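Local coordinates for Lmo2125 protein (Listeria monocytogenes serovar 1/2a, PDB 5TU0) that binds maltose and, as the solute-binding lipoprotein of a sugar transport system, probably delivers it to a membrane transporter, at residues Thr154-Trp160 and Lys232-Leu237. The protein carries 2 engineered substitutions. Coordinates in Å, arbitrary orientation, origin at the centre of the assembly. Residues are numbered along the deposited sequence.
Sequences TGFLAKW and KAAAIL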
loop_
_atom_site.group_PDB
_atom_site.type_symbol
_atom_site.label_atom_id
_atom_site.label_comp_id
_atom_site.label_asym_id
_atom_site.label_seq_id
_atom_site.Cartn_x
_atom_site.Cartn_y
_atom_site.Cartn_z
ATOM N N THR A 154 -19.640 -15.061 -8.007
ATOM C CA THR A 154 -18.443 -14.239 -8.153
ATOM C C THR A 154 -18.774 -12.766 -8.346
ATOM O O THR A 154 -17.937 -12.016 -8.866
ATOM C CB THR A 154 -17.574 -14.729 -9.351
ATOM O OG1 THR A 154 -18.356 -14.723 -10.567
ATOM C CG2 THR A 154 -17.043 -16.135 -9.090
ATOM N N GLY A 155 -19.978 -12.351 -7.929
ATOM C CA GLY A 155 -20.417 -10.954 -8.049
ATOM C C GLY A 155 -19.375 -10.002 -7.491
ATOM O O GLY A 155 -18.979 -9.027 -8.150
ATOM N N PHE A 156 -18.932 -10.308 -6.281
ATOM C CA PHE A 156 -17.874 -9.556 -5.597
ATOM C C PHE A 156 -16.800 -10.540 -5.149
ATOM O O PHE A 156 -17.128 -11.614 -4.623
ATOM C CB PHE A 156 -18.430 -8.813 -4.379
ATOM C CG PHE A 156 -17.365 -8.335 -3.427
ATOM C CD1 PHE A 156 -16.547 -7.282 -3.766
ATOM C CD2 PHE A 156 -17.176 -8.953 -2.193
ATOM C CE1 PHE A 156 -15.546 -6.846 -2.897
ATOM C CE2 PHE A 156 -16.188 -8.511 -1.315
ATOM C CZ PHE A 156 -15.378 -7.465 -1.670
ATOM N N LEU A 157 -15.526 -10.178 -5.350
ATOM C CA LEU A 157 -14.417 -11.016 -4.894
ATOM C C LEU A 157 -13.371 -10.164 -4.218
ATOM O O LEU A 157 -13.131 -9.037 -4.642
ATOM C CB LEU A 157 -13.743 -11.736 -6.062
ATOM C CG LEU A 157 -14.593 -12.680 -6.917
ATOM C CD1 LEU A 157 -13.816 -13.105 -8.157
ATOM C CD2 LEU A 157 -15.052 -13.883 -6.109
ATOM N N ALA A 158 -12.756 -10.712 -3.178
ATOM C CA ALA A 158 -11.615 -10.057 -2.486
ATOM C C ALA A 158 -10.661 -11.146 -1.999
ATOM O O ALA A 158 -11.101 -12.172 -1.476
ATOM C CB ALA A 158 -12.092 -9.200 -1.334
ATOM N N LYS A 159 -9.358 -10.920 -2.167
ATOM C CA LYS A 159 -8.348 -11.906 -1.778
ATOM C C LYS A 159 -8.143 -11.906 -0.257
ATOM O O LYS A 159 -7.034 -11.617 0.257
ATOM C CB LYS A 159 -7.037 -11.608 -2.511
ATOM C CG LYS A 159 -6.024 -12.739 -2.479
ATOM C CD LYS A 159 -4.636 -12.262 -2.888
ATOM C CE LYS A 159 -3.614 -13.379 -2.764
ATOM N NZ LYS A 159 -2.220 -12.871 -2.900
ATOM N N TRP A 160 -9.190 -12.268 0.471
ATOM C CA TRP A 160 -9.120 -12.205 1.914
ATOM C C TRP A 160 -8.219 -13.228 2.629
ATOM O O TRP A 160 -8.004 -13.091 3.832
ATOM C CB TRP A 160 -10.510 -12.107 2.558
ATOM C CG TRP A 160 -11.179 -10.747 2.388
ATOM C CD1 TRP A 160 -10.568 -9.528 2.198
ATOM C CD2 TRP A 160 -12.570 -10.462 2.562
ATOM N NE1 TRP A 160 -11.501 -8.525 2.172
ATOM C CE2 TRP A 160 -12.738 -9.069 2.398
ATOM C CE3 TRP A 160 -13.692 -11.254 2.808
ATOM C CZ2 TRP A 160 -13.993 -8.456 2.468
ATOM C CZ3 TRP A 160 -14.931 -10.650 2.867
ATOM C CH2 TRP A 160 -15.073 -9.263 2.703
ATOM N N LYS A 232 -16.616 -11.765 -15.591
ATOM C CA LYS A 232 -17.390 -12.694 -14.744
ATOM C C LYS A 232 -17.528 -12.232 -13.283
ATOM O O LYS A 232 -18.335 -12.784 -12.535
ATOM C CB LYS A 232 -16.758 -14.073 -14.814
ATOM C CG LYS A 232 -16.721 -14.633 -16.231
ATOM C CD LYS A 232 -15.996 -15.959 -16.292
ATOM C CE LYS A 232 -16.053 -16.522 -17.700
ATOM N NZ LYS A 232 -15.420 -17.864 -17.745
ATOM N N ALA A 233 -16.698 -11.267 -12.870
ATOM C CA ALA A 233 -16.803 -10.658 -11.544
ATOM C C ALA A 233 -17.175 -9.199 -11.766
ATOM O O ALA A 233 -16.531 -8.511 -12.570
ATOM C CB ALA A 233 -15.490 -10.764 -10.783
ATOM N N ALA A 234 -18.203 -8.728 -11.068
ATOM C CA ALA A 234 -18.692 -7.350 -11.228
ATOM C C ALA A 234 -17.880 -6.305 -10.469
ATOM O O ALA A 234 -17.765 -5.159 -10.928
ATOM C CB ALA A 234 -20.148 -7.262 -10.815
ATOM N N ALA A 235 -17.325 -6.702 -9.327
ATOM C CA ALA A 235 -16.548 -5.806 -8.480
ATOM C C ALA A 235 -15.529 -6.579 -7.660
ATOM O O ALA A 235 -15.809 -7.686 -7.163
ATOM C CB ALA A 235 -17.483 -5.028 -7.556
ATOM N N ILE A 236 -14.335 -6.001 -7.517
ATOM C CA ILE A 236 -13.298 -6.647 -6.750
ATOM C C ILE A 236 -12.463 -5.629 -6.008
ATOM O O ILE A 236 -12.394 -4.449 -6.401
ATOM C CB ILE A 236 -12.298 -7.458 -7.644
ATOM C CG1 ILE A 236 -11.519 -6.542 -8.607
ATOM C CG2 ILE A 236 -13.018 -8.510 -8.457
ATOM C CD1 ILE A 236 -10.425 -7.259 -9.379
ATOM N N LEU A 237 -11.830 -6.085 -4.939
ATOM C CA LEU A 237 -10.900 -5.266 -4.171
ATOM C C LEU A 237 -9.569 -5.369 -4.908
ATOM O O LEU A 237 -9.207 -6.456 -5.334
ATOM C CB LEU A 237 -10.795 -5.834 -2.761
ATOM C CG LEU A 237 -10.009 -5.084 -1.701
ATOM C CD1 LEU A 237 -10.545 -3.676 -1.522
ATOM C CD2 LEU A 237 -10.085 -5.867 -0.403
HETATM O O HOH W 1 -8.705 -8.995 -4.181
#
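The short strand 156-157 pairs in parallel with strand 235-238, whose other edge hydrogen-bonds to the long strand 105-121, so Phe156 and Leu157 extend the mixed sheet of this solute-binding protein by one strand. Ahead of the paired strands, Lys232 O accepts a 2.8 Å hydrogen bond from Thr154 OG1. Ala233 follows with its CA 3.2 Å from Thr154 O, a CA-H...O contact, and its CB 3.9 Å from Leu157 CD1. Gly155 O then takes two backbone donors, Ala234 N (3.0 Å, weak) and Ala235 N (3.1 Å). Regular parallel bonding continues as Ala235 O accepts Leu157 N at 3.1 Å, while Ala235 and Phe156 point to the same face, where both touch Leu118. On the reverse face Ile236 CG2 lies 4.1 Å from Leu157 CB. Leu237 N donates to Leu157 O (3.2 Å), and a water links Leu237 O (2.8 Å) to Lys159 N (2.9 Å), carrying the connection into the inverse gamma turn centred on Lys159. Leu237 also packs its CB 3.9 Å from Ala158 CB and its CD2 4.0 Å from Trp160 NE1, which is hydrogen-bonded to Tyr267 OH. Backbone hydrogen bonds thus hold the strands in register, the Thr154 hydroxyl adds one, and apolar side chains, Phe156 and Trp160 rings included, pack around a buried strand pair.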